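Local coordinates for protein Orf11 (Staphylococcus phage P68, PDB 6O43) that is a potential phage lysin, probably serving to break down the cell wall of the staphylococcal host, at residues Asp24-Lys29 with Ser60-Ala65; Glu68-Phe73 with Ala182-Ala187; Ala132-Asn137 with Ala146-Thr151; Ala154-Ala157 with Gly163-Ala166. One frame throughout, in Å; residues are numbered along the deposited sequence.

Contact 1: Asp24-Lys29 with Ser60-Ala65; sequences DQLVPK and SPTLFA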
loop_
_atom_site.group_PDB
_atom_site.type_symbol
_atom_site.label_atom_id
_atom_site.label_comp_id
_atom_site.label_asym_id
_atom_site.label_seq_id
_atom_site.Cartn_x
_atom_site.Cartn_y
_atom_site.Cartn_z
ATOM N N ASP A 24 -5.168 2.414 -19.113
ATOM C CA ASP A 24 -4.406 2.289 -20.354
ATOM C C ASP A 24 -2.917 2.493 -20.107
ATOM O O ASP A 24 -2.085 1.725 -20.601
ATOM C CB ASP A 24 -4.910 3.293 -21.393
ATOM C CG ASP A 24 -6.160 2.822 -22.099
ATOM O OD1 ASP A 24 -6.423 1.601 -22.094
ATOM O OD2 ASP A 24 -6.874 3.675 -22.672
ATOM N N GLN A 25 -2.563 3.530 -19.347
ATOM C CA GLN A 25 -1.161 3.766 -19.033
ATOM C C GLN A 25 -0.594 2.677 -18.131
ATOM O O GLN A 25 0.598 2.362 -18.218
ATOM C CB GLN A 25 -0.998 5.141 -18.382
ATOM C CG GLN A 25 -1.338 6.296 -19.316
ATOM C CD GLN A 25 -1.576 7.597 -18.577
ATOM O OE1 GLN A 25 -2.410 7.670 -17.675
ATOM N NE2 GLN A 25 -0.838 8.634 -18.955
ATOM N N LEU A 26 -1.434 2.076 -17.283
ATOM C CA LEU A 26 -0.938 1.111 -16.305
ATOM C C LEU A 26 -0.610 -0.232 -16.949
ATOM O O LEU A 26 0.399 -0.855 -16.604
ATOM C CB LEU A 26 -1.963 0.925 -15.181
ATOM C CG LEU A 26 -2.103 2.067 -14.168
ATOM C CD1 LEU A 26 -3.239 1.789 -13.189
ATOM C CD2 LEU A 26 -0.794 2.283 -13.418
ATOM N N VAL A 27 -1.438 -0.692 -17.893
ATOM C CA VAL A 27 -1.307 -2.067 -18.384
ATOM C C VAL A 27 0.100 -2.368 -18.886
ATOM O O VAL A 27 0.710 -3.333 -18.399
ATOM C CB VAL A 27 -2.384 -2.357 -19.447
ATOM C CG1 VAL A 27 -2.187 -3.754 -20.015
ATOM C CG2 VAL A 27 -3.772 -2.212 -18.842
ATOM N N PRO A 28 0.669 -1.610 -19.827
ATOM C CA PRO A 28 2.031 -1.934 -20.285
ATOM C C PRO A 28 3.080 -1.839 -19.191
ATOM O O PRO A 28 4.118 -2.504 -19.283
ATOM C CB PRO A 28 2.281 -0.905 -21.399
ATOM C CG PRO A 28 1.326 0.216 -21.113
ATOM C CD PRO A 28 0.107 -0.448 -20.535
ATOM N N LYS A 29 2.842 -1.031 -18.153
ATOM C CA LYS A 29 3.852 -0.851 -17.116
ATOM C C LYS A 29 3.958 -2.063 -16.201
ATOM O O LYS A 29 5.051 -2.378 -15.719
ATOM C CB LYS A 29 3.544 0.400 -16.288
ATOM C CG LYS A 29 3.713 1.713 -17.037
ATOM C CD LYS A 29 5.158 1.916 -17.455
ATOM C CE LYS A 29 5.380 3.306 -18.021
ATOM N NZ LYS A 29 6.706 3.421 -18.687
ATOM N N SER A 60 -8.057 2.178 -6.209
ATOM C CA SER A 60 -7.519 2.779 -7.417
ATOM C C SER A 60 -6.692 1.751 -8.184
ATOM O O SER A 60 -5.853 1.064 -7.584
ATOM C CB SER A 60 -6.666 4.000 -7.073
ATOM O OG SER A 60 -5.292 3.765 -7.326
ATOM N N PRO A 61 -6.901 1.603 -9.492
ATOM C CA PRO A 61 -6.024 0.716 -10.270
ATOM C C PRO A 61 -4.556 1.063 -10.121
ATOM O O PRO A 61 -3.707 0.166 -10.166
ATOM C CB PRO A 61 -6.511 0.919 -11.712
ATOM C CG PRO A 61 -7.928 1.380 -11.574
ATOM C CD PRO A 61 -7.971 2.198 -10.313
ATOM N N THR A 62 -4.231 2.345 -9.940
ATOM C CA THR A 62 -2.838 2.745 -9.773
ATOM C C THR A 62 -2.246 2.160 -8.494
ATOM O O THR A 62 -1.146 1.597 -8.506
ATOM C CB THR A 62 -2.729 4.272 -9.770
ATOM O OG1 THR A 62 -3.327 4.802 -10.964
ATOM C CG2 THR A 62 -1.273 4.701 -9.696
ATOM N N LEU A 63 -2.966 2.283 -7.376
ATOM C CA LEU A 63 -2.471 1.733 -6.115
ATOM C C LEU A 63 -2.307 0.222 -6.208
ATOM O O LEU A 63 -1.266 -0.329 -5.835
ATOM C CB LEU A 63 -3.411 2.096 -4.966
ATOM C CG LEU A 63 -3.085 1.414 -3.630
ATOM C CD1 LEU A 63 -1.727 1.873 -3.112
ATOM C CD2 LEU A 63 -4.183 1.669 -2.605
ATOM N N PHE A 64 -3.334 -0.464 -6.714
ATOM C CA PHE A 64 -3.280 -1.915 -6.858
ATOM C C PHE A 64 -2.055 -2.337 -7.661
ATOM O O PHE A 64 -1.269 -3.188 -7.224
ATOM C CB PHE A 64 -4.574 -2.395 -7.523
ATOM C CG PHE A 64 -4.808 -3.877 -7.427
ATOM C CD1 PHE A 64 -5.414 -4.418 -6.302
ATOM C CD2 PHE A 64 -4.457 -4.720 -8.474
ATOM C CE1 PHE A 64 -5.643 -5.774 -6.203
ATOM C CE2 PHE A 64 -4.685 -6.084 -8.387
ATOM C CZ PHE A 64 -5.281 -6.612 -7.244
ATOM N N ALA A 65 -1.865 -1.728 -8.834
ATOM C CA ALA A 65 -0.749 -2.097 -9.700
ATOM C C ALA A 65 0.592 -1.772 -9.053
ATOM O O ALA A 65 1.527 -2.581 -9.094
ATOM C CB ALA A 65 -0.875 -1.386 -11.048
#
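L26 carries this contact almost alone, reaching across from helix 23-30 to the first turn of helix 61-71. The two segments run nearly parallel, their local axes 11° apart and 10.3 Å from each other at closest approach, and L26 bridges the gap. The apolar contacts divide between its two methyl groups. L26 CD1 presses on the start of the second helix, 3.7 Å from P61 CB, while L26 CD2 faces A65 CB one turn further on, at a looser 4.4 Å. With chi2 at 175°, CD1 lies anti to CA and reaches the P61-T62 peptide, while CD2 branches off beside it to A65.

Closer than either is the approach to the backbone. L26 CD1 lies 3.4 Å from P61 C and equally far from T62 N, and thus packs against the peptide that links the two residues. T62 also meets this methyl group with its hydroxyl, but the polar end of T62 is directed elsewhere, giving a hydrogen bond between OG1 and D18 O.

Polar interactions within the second segment shape the surface that L26 meets. S60 is the N-cap of helix 61-71: its OG accepts from L63 N at 2.8 Å along a nearly straight bond (172°), and the same hydroxyl is bonded to D17 O. On the flank of the first helix, W188 also packs against L26. With apolar contacts alone across the buried interface, the hold is one of shape, while the polar side chains beside it, T62 and S60, find partners in the D17-D18 backbone and, for S60, in its own helix as well.

Contact 2: Glu68-Phe73 with Ala182-Ala187; sequences EKNEGF and ANTILA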
loop_
_atom_site.group_PDB
_atom_site.type_symbol
_atom_site.label_atom_id
_atom_site.label_comp_id
_atom_site.label_asym_id
_atom_site.label_seq_id
_atom_site.Cartn_x
_atom_site.Cartn_y
_atom_site.Cartn_z
ATOM N N GLU A 68 1.274 -4.280 -6.305
ATOM C CA GLU A 68 1.580 -5.590 -6.865
ATOM C C GLU A 68 2.981 -5.612 -7.461
ATOM O O GLU A 68 3.721 -6.588 -7.293
ATOM C CB GLU A 68 0.537 -5.977 -7.916
ATOM C CG GLU A 68 0.755 -7.352 -8.535
ATOM C CD GLU A 68 0.671 -8.480 -7.516
ATOM O OE1 GLU A 68 0.114 -8.260 -6.421
ATOM O OE2 GLU A 68 1.172 -9.588 -7.807
ATOM N N LYS A 69 3.371 -4.537 -8.148
ATOM C CA LYS A 69 4.712 -4.477 -8.717
ATOM C C LYS A 69 5.778 -4.516 -7.629
ATOM O O LYS A 69 6.787 -5.219 -7.760
ATOM C CB LYS A 69 4.860 -3.220 -9.576
ATOM C CG LYS A 69 6.226 -3.044 -10.226
ATOM C CD LYS A 69 7.164 -2.217 -9.363
ATOM C CE LYS A 69 8.548 -2.103 -9.996
ATOM N NZ LYS A 69 9.483 -1.295 -9.153
ATOM N N ASN A 70 5.572 -3.770 -6.543
ATOM C CA ASN A 70 6.594 -3.680 -5.507
ATOM C C ASN A 70 6.560 -4.866 -4.550
ATOM O O ASN A 70 7.587 -5.199 -3.950
ATOM C CB ASN A 70 6.442 -2.364 -4.742
ATOM C CG ASN A 70 6.757 -1.154 -5.607
ATOM O OD1 ASN A 70 7.633 -1.207 -6.470
ATOM N ND2 ASN A 70 6.039 -0.059 -5.381
ATOM N N GLU A 71 5.404 -5.512 -4.390
ATOM C CA GLU A 71 5.342 -6.723 -3.577
ATOM C C GLU A 71 5.873 -7.935 -4.334
ATOM O O GLU A 71 6.630 -8.740 -3.773
ATOM C CB GLU A 71 3.906 -6.976 -3.116
ATOM C CG GLU A 71 3.453 -6.077 -1.978
ATOM C CD GLU A 71 4.257 -6.296 -0.709
ATOM O OE1 GLU A 71 4.653 -7.452 -0.442
ATOM O OE2 GLU A 71 4.498 -5.307 0.015
ATOM N N GLY A 72 5.494 -8.079 -5.601
ATOM C CA GLY A 72 5.882 -9.239 -6.377
ATOM C C GLY A 72 5.072 -10.468 -5.999
ATOM O O GLY A 72 4.197 -10.445 -5.134
ATOM N N PHE A 73 5.378 -11.568 -6.677
ATOM C CA PHE A 73 4.727 -12.834 -6.381
ATOM C C PHE A 73 5.358 -13.489 -5.159
ATOM O O PHE A 73 6.573 -13.419 -4.961
ATOM C CB PHE A 73 4.819 -13.783 -7.576
ATOM C CG PHE A 73 4.278 -15.155 -7.293
ATOM C CD1 PHE A 73 2.909 -15.391 -7.312
ATOM C CD2 PHE A 73 5.139 -16.206 -6.993
ATOM C CE1 PHE A 73 2.406 -16.655 -7.044
ATOM C CE2 PHE A 73 4.651 -17.474 -6.726
ATOM C CZ PHE A 73 3.282 -17.703 -6.750
ATOM N N ALA A 182 5.242 5.545 -3.904
ATOM C CA ALA A 182 5.339 6.911 -4.410
ATOM C C ALA A 182 6.352 7.013 -5.543
ATOM O O ALA A 182 6.089 7.662 -6.563
ATOM C CB ALA A 182 5.704 7.869 -3.277
ATOM N N ASN A 183 7.517 6.375 -5.386
ATOM C CA ASN A 183 8.551 6.461 -6.413
ATOM C C ASN A 183 8.113 5.786 -7.707
ATOM O O ASN A 183 8.445 6.257 -8.802
ATOM C CB ASN A 183 9.854 5.848 -5.901
ATOM C CG ASN A 183 10.567 6.743 -4.909
ATOM O OD1 ASN A 183 10.357 7.954 -4.890
ATOM N ND2 ASN A 183 11.422 6.151 -4.083
ATOM N N THR A 184 7.378 4.678 -7.606
ATOM C CA THR A 184 6.889 4.017 -8.811
ATOM C C THR A 184 5.856 4.879 -9.523
ATOM O O THR A 184 5.869 4.986 -10.755
ATOM C CB THR A 184 6.301 2.649 -8.469
ATOM O OG1 THR A 184 7.328 1.812 -7.919
ATOM C CG2 THR A 184 5.721 1.994 -9.722
ATOM N N ILE A 185 4.962 5.513 -8.764
ATOM C CA ILE A 185 3.960 6.387 -9.366
ATOM C C ILE A 185 4.637 7.519 -10.131
ATOM O O ILE A 185 4.325 7.775 -11.299
ATOM C CB ILE A 185 2.999 6.916 -8.287
ATOM C CG1 ILE A 185 2.002 5.821 -7.905
ATOM C CG2 ILE A 185 2.283 8.171 -8.764
ATOM C CD1 ILE A 185 1.379 6.006 -6.530
ATOM N N LEU A 186 5.582 8.206 -9.486
ATOM C CA LEU A 186 6.295 9.290 -10.155
ATOM C C LEU A 186 7.129 8.766 -11.319
ATOM O O LEU A 186 7.126 9.345 -12.410
ATOM C CB LEU A 186 7.173 10.034 -9.150
ATOM C CG LEU A 186 6.449 10.723 -7.991
ATOM C CD1 LEU A 186 7.433 11.091 -6.892
ATOM C CD2 LEU A 186 5.706 11.960 -8.481
ATOM N N ALA A 187 7.857 7.668 -11.102
ATOM C CA ALA A 187 8.639 7.079 -12.184
ATOM C C ALA A 187 7.770 6.797 -13.403
ATOM O O ALA A 187 8.231 6.905 -14.547
ATOM C CB ALA A 187 9.317 5.797 -11.702
#
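The hydroxyl of T184 faces the end of the N70 side-chain amide, almost evenly placed between its two heteroatoms: T184 OG1 is 3.4 Å from N70 OD1 and 3.4 Å from N70 ND2. The two side chains run antiparallel alongside one another. K69 joins from the preceding position, its NZ coming to 4.0 Å of T184 OG1.

Behind this first shell, neighbouring side chains of helix 61-71 hold one another. K69 NZ donates to N70 OD1 at 3.3 Å, arriving nearly head-on to the carbonyl (C=O...N angle 169°). The lysine leaves its helix with CG anti to the backbone N (chi1 180°) and then bends at chi2 (-92°), which turns its otherwise extended end back to the asparagine. T184 has its own anchor, a hydrogen bond between OG1 and D180 O one turn earlier in helix 177-187.

Further out, T184 and I185 both pack on V66, so an apolar floor lies next to this polar fringe. The other segment leaves helix geometry at G72, whose positive phi turns the chain away. R35 of helix 34-38 takes part twice here, in a salt bridge with E68 and in a hydrogen bond from its NH1 to G72 O.

D180 O is thus the main partner of T184 OG1, with the N70 amide standing close by, and the lysine charge would probably polarise the N70 carbonyl.

Contact 3: Ala132-Asn137 with Ala146-Thr151; sequences ADFAKN and AYIPLT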
loop_
_atom_site.group_PDB
_atom_site.type_symbol
_atom_site.label_atom_id
_atom_site.label_comp_id
_atom_site.label_asym_id
_atom_site.label_seq_id
_atom_site.Cartn_x
_atom_site.Cartn_y
_atom_site.Cartn_z
ATOM N N ALA A 132 -0.591 11.459 16.983
ATOM C CA ALA A 132 -1.459 12.609 16.752
ATOM C C ALA A 132 -1.841 12.740 15.281
ATOM O O ALA A 132 -3.001 13.024 14.958
ATOM C CB ALA A 132 -0.774 13.881 17.248
ATOM N N ASP A 133 -0.879 12.554 14.374
ATOM C CA ASP A 133 -1.192 12.627 12.950
ATOM C C ASP A 133 -2.227 11.581 12.567
ATOM O O ASP A 133 -3.196 11.877 11.858
ATOM C CB ASP A 133 0.075 12.448 12.111
ATOM C CG ASP A 133 -0.196 12.575 10.619
ATOM O OD1 ASP A 133 -0.344 13.717 10.142
ATOM O OD2 ASP A 133 -0.283 11.533 9.935
ATOM N N PHE A 134 -2.040 10.346 13.035
ATOM C CA PHE A 134 -2.966 9.280 12.672
ATOM C C PHE A 134 -4.363 9.557 13.208
ATOM O O PHE A 134 -5.363 9.302 12.523
ATOM C CB PHE A 134 -2.460 7.936 13.190
ATOM C CG PHE A 134 -3.206 6.767 12.624
ATOM C CD1 PHE A 134 -2.881 6.273 11.369
ATOM C CD2 PHE A 134 -4.246 6.184 13.326
ATOM C CE1 PHE A 134 -3.565 5.206 10.829
ATOM C CE2 PHE A 134 -4.938 5.116 12.791
ATOM C CZ PHE A 134 -4.596 4.628 11.535
ATOM N N ALA A 135 -4.453 10.075 14.435
ATOM C CA ALA A 135 -5.757 10.326 15.037
ATOM C C ALA A 135 -6.444 11.522 14.393
ATOM O O ALA A 135 -7.673 11.542 14.267
ATOM C CB ALA A 135 -5.606 10.548 16.544
ATOM N N LYS A 136 -5.671 12.519 13.969
ATOM C CA LYS A 136 -6.223 13.787 13.513
ATOM C C LYS A 136 -6.221 13.944 11.997
ATOM O O LYS A 136 -7.172 14.506 11.442
ATOM C CB LYS A 136 -5.446 14.948 14.146
ATOM C CG LYS A 136 -6.288 16.173 14.465
ATOM C CD LYS A 136 -5.447 17.283 15.085
ATOM N N ASN A 137 -5.185 13.457 11.307
ATOM C CA ASN A 137 -4.989 13.762 9.893
ATOM C C ASN A 137 -5.132 12.567 8.960
ATOM O O ASN A 137 -5.209 12.767 7.743
ATOM C CB ASN A 137 -3.605 14.389 9.672
ATOM C CG ASN A 137 -3.401 15.651 10.483
ATOM O OD1 ASN A 137 -4.292 16.498 10.580
ATOM N ND2 ASN A 137 -2.225 15.777 11.086
ATOM N N ALA A 146 -5.386 2.126 6.180
ATOM C CA ALA A 146 -5.526 0.718 5.821
ATOM C C ALA A 146 -4.385 -0.135 6.366
ATOM O O ALA A 146 -4.597 -1.309 6.692
ATOM C CB ALA A 146 -5.611 0.569 4.302
ATOM N N TYR A 147 -3.181 0.422 6.476
ATOM C CA TYR A 147 -2.003 -0.368 6.823
ATOM C C TYR A 147 -1.393 -0.037 8.179
ATOM O O TYR A 147 -0.949 -0.948 8.880
ATOM C CB TYR A 147 -0.936 -0.206 5.737
ATOM C CG TYR A 147 -1.313 -0.847 4.414
ATOM C CD1 TYR A 147 -1.238 -2.223 4.242
ATOM C CD2 TYR A 147 -1.743 -0.077 3.340
ATOM C CE1 TYR A 147 -1.578 -2.820 3.037
ATOM C CE2 TYR A 147 -2.086 -0.665 2.127
ATOM C CZ TYR A 147 -1.999 -2.038 1.983
ATOM O OH TYR A 147 -2.340 -2.619 0.784
ATOM N N ILE A 148 -1.363 1.237 8.580
ATOM C CA ILE A 148 -0.555 1.633 9.741
ATOM C C ILE A 148 -0.922 0.870 11.012
ATOM O O ILE A 148 -0.007 0.390 11.703
ATOM C CB ILE A 148 -0.621 3.158 9.933
ATOM C CG1 ILE A 148 0.295 3.860 8.923
ATOM C CG2 ILE A 148 -0.246 3.536 11.364
ATOM C CD1 ILE A 148 -0.071 5.292 8.656
ATOM N N PRO A 149 -2.197 0.731 11.388
ATOM C CA PRO A 149 -2.507 0.109 12.689
ATOM C C PRO A 149 -2.078 -1.342 12.801
ATOM O O PRO A 149 -1.877 -1.823 13.923
ATOM C CB PRO A 149 -4.033 0.235 12.793
ATOM C CG PRO A 149 -4.417 1.269 11.784
ATOM C CD PRO A 149 -3.409 1.181 10.686
ATOM N N LEU A 150 -1.912 -2.049 11.682
ATOM C CA LEU A 150 -1.906 -3.507 11.698
ATOM C C LEU A 150 -0.527 -4.133 11.872
ATOM O O LEU A 150 -0.442 -5.272 12.344
ATOM C CB LEU A 150 -2.547 -4.036 10.414
ATOM C CG LEU A 150 -4.031 -3.685 10.312
ATOM C CD1 LEU A 150 -4.612 -4.123 8.981
ATOM C CD2 LEU A 150 -4.787 -4.321 11.470
ATOM N N THR A 151 0.548 -3.441 11.504
ATOM C CA THR A 151 1.890 -3.977 11.669
ATOM C C THR A 151 2.827 -2.857 12.088
ATOM O O THR A 151 2.623 -1.691 11.737
ATOM C CB THR A 151 2.420 -4.631 10.384
ATOM O OG1 THR A 151 2.579 -3.632 9.370
ATOM C CG2 THR A 151 1.460 -5.704 9.885
#
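The ring of F134 fills the tight half of this contact, set obliquely against I148 and P149. With CG anti to the backbone N (chi1 -168°), it projects from helix 124-136 to the segment 146-151. Its outer end is closest: F134 CZ sits 3.4 Å from P149 CG, and the pyrrolidine crosses the phenylalanine side chain at about a right angle. Along one flank the isoleucine lies beside the ring, pointing back the other way, with I148 CB 3.7 Å from F134 CE1 and the CG2 branch 3.8 Å from F134 CD1.

The far side of the same helix is exposed, and A132, A135 and K136 all touch crystal neighbours there. P149, partly exposed and also touching a crystal neighbour, borders the open side. The last turn of the helix is tied by polar bonds of its own. N137 ND2 donates to D133 OD1 at 2.9 Å; OD1 lies close to the N137 amide plane, while ND2 stands above the carboxylate, 41° out of its plane. The other oxygen, D133 OD2, is bonded to both Y159 and H12.

P110 packs against both F134 and I148 from a loop, and Y159 does the same, so the ring from helix 124-136 is enclosed by I148 and P149, the P110 loop and helix 152-159.

Contact 4: Ala154-Ala157 with Gly163-Ala166; sequences ATWA and GLKA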
loop_
_atom_site.group_PDB
_atom_site.type_symbol
_atom_site.label_atom_id
_atom_site.label_comp_id
_atom_site.label_asym_id
_atom_site.label_seq_id
_atom_site.Cartn_x
_atom_site.Cartn_y
_atom_site.Cartn_z
ATOM N N ALA A 154 4.579 -1.211 9.017
ATOM C CA ALA A 154 3.828 -0.172 8.320
ATOM C C ALA A 154 3.870 1.142 9.087
ATOM O O ALA A 154 3.952 2.221 8.486
ATOM C CB ALA A 154 2.384 -0.624 8.102
ATOM N N THR A 155 3.818 1.073 10.417
ATOM C CA THR A 155 3.930 2.282 11.226
ATOM C C THR A 155 5.296 2.929 11.055
ATOM O O THR A 155 5.400 4.143 10.858
ATOM C CB THR A 155 3.670 1.957 12.695
ATOM O OG1 THR A 155 2.276 1.681 12.873
ATOM C CG2 THR A 155 4.087 3.133 13.587
ATOM N N TRP A 156 6.362 2.128 11.141
ATOM C CA TRP A 156 7.705 2.659 10.924
ATOM C C TRP A 156 7.838 3.278 9.539
ATOM O O TRP A 156 8.415 4.360 9.388
ATOM C CB TRP A 156 8.743 1.555 11.114
ATOM C CG TRP A 156 8.777 0.977 12.492
ATOM C CD1 TRP A 156 8.458 1.608 13.665
ATOM C CD2 TRP A 156 9.152 -0.358 12.845
ATOM N NE1 TRP A 156 8.616 0.745 14.723
ATOM C CE2 TRP A 156 9.041 -0.468 14.247
ATOM C CE3 TRP A 156 9.576 -1.472 12.112
ATOM C CZ2 TRP A 156 9.332 -1.647 14.927
ATOM C CZ3 TRP A 156 9.867 -2.642 12.793
ATOM C CH2 TRP A 156 9.743 -2.719 14.185
ATOM N N ALA A 157 7.313 2.603 8.513
ATOM C CA ALA A 157 7.423 3.128 7.155
ATOM C C ALA A 157 6.752 4.488 7.031
ATOM O O ALA A 157 7.254 5.375 6.332
ATOM C CB ALA A 157 6.817 2.145 6.152
ATOM N N GLY A 163 13.171 2.899 11.684
ATOM C CA GLY A 163 12.770 1.648 12.303
ATOM C C GLY A 163 12.781 0.463 11.360
ATOM O O GLY A 163 12.821 -0.683 11.821
ATOM N N LEU A 164 12.742 0.711 10.048
ATOM C CA LEU A 164 12.789 -0.378 9.079
ATOM C C LEU A 164 14.170 -1.019 8.999
ATOM O O LEU A 164 14.278 -2.173 8.573
ATOM C CB LEU A 164 12.369 0.128 7.695
ATOM C CG LEU A 164 11.005 0.812 7.562
ATOM C CD1 LEU A 164 10.846 1.432 6.177
ATOM C CD2 LEU A 164 9.872 -0.164 7.838
ATOM N N LYS A 165 15.218 -0.305 9.402
ATOM C CA LYS A 165 16.574 -0.828 9.316
ATOM C C LYS A 165 16.847 -1.812 10.446
ATOM O O LYS A 165 16.406 -1.619 11.582
ATOM C CB LYS A 165 17.591 0.314 9.361
ATOM C CG LYS A 165 17.435 1.334 8.241
ATOM C CD LYS A 165 18.409 2.500 8.390
ATOM C CE LYS A 165 19.670 2.301 7.552
ATOM N NZ LYS A 165 20.581 1.263 8.115
ATOM N N ALA A 166 17.593 -2.873 10.123
ATOM C CA ALA A 166 17.933 -3.873 11.131
ATOM C C ALA A 166 18.706 -3.264 12.294
ATOM O O ALA A 166 18.572 -3.723 13.436
ATOM C CB ALA A 166 18.736 -5.006 10.492
#
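W156 lays its indole against the backbone of G163 where the chain, having left helix 152-159, turns back on it through a 3-10 segment (163-164). The return brings W156 and G163 within 5.3 Å, measured between their CA atoms, and three residues, W156, L164 and G163, supply most of the buried surface.

The tryptophan offers a ring face rather than a polar edge. G163 CA lies over one face, 4.1 Å from W156 CG, and the carbonyl oxygen G163 O stands 3.3 Å above the ring plane, offset toward the rim and nearest to W156 CE3. G163, which has no side chain, lies with its main chain directly against the ring. Both polar groups have partners nearby: W156 NE1 bonds to W112 O, and G163 O accepts from N169 ND2. F121 meets the indole as well, the ring planes about 50° apart.

L164 packs beside this face on the helix itself. Its CG is anti to the carbonyl carbon (chi1 -56°), chi2 of 171° sets CD1 anti to CA, and the two methyls diverge over the W156-A157 step. The turn is pinned by backbone bonding between L164 and Y174, while P177 and F178 of helix 177-187 pack against A157. The two methyl groups of L164 share the work: CD2 reaches W156 CB at 3.9 Å and A157 N at 3.8 Å, whereas CD1 touches A157 CB at 4.1 Å.

Contacts 1, 3 and 4 are buried and mainly apolar, whereas contact 2 is partly exposed and brings polar side chains together. Contacts 1 and 2 use successive parts of helix 61-71 and touch through T62 CG2 and I185 CG1; that helix receives a leucine at its start and offers an amide and a lysine near its end. Contacts 3 and 4, about 26 Å from contact 1 between centres and across the chain's centre from it, join through successive helices 143-147 and 152-159, where T155 OG1 bonds to I148 O. In those two an aromatic ring does the filling, against side chains in contact 3 and mainly against the G163 backbone in contact 4.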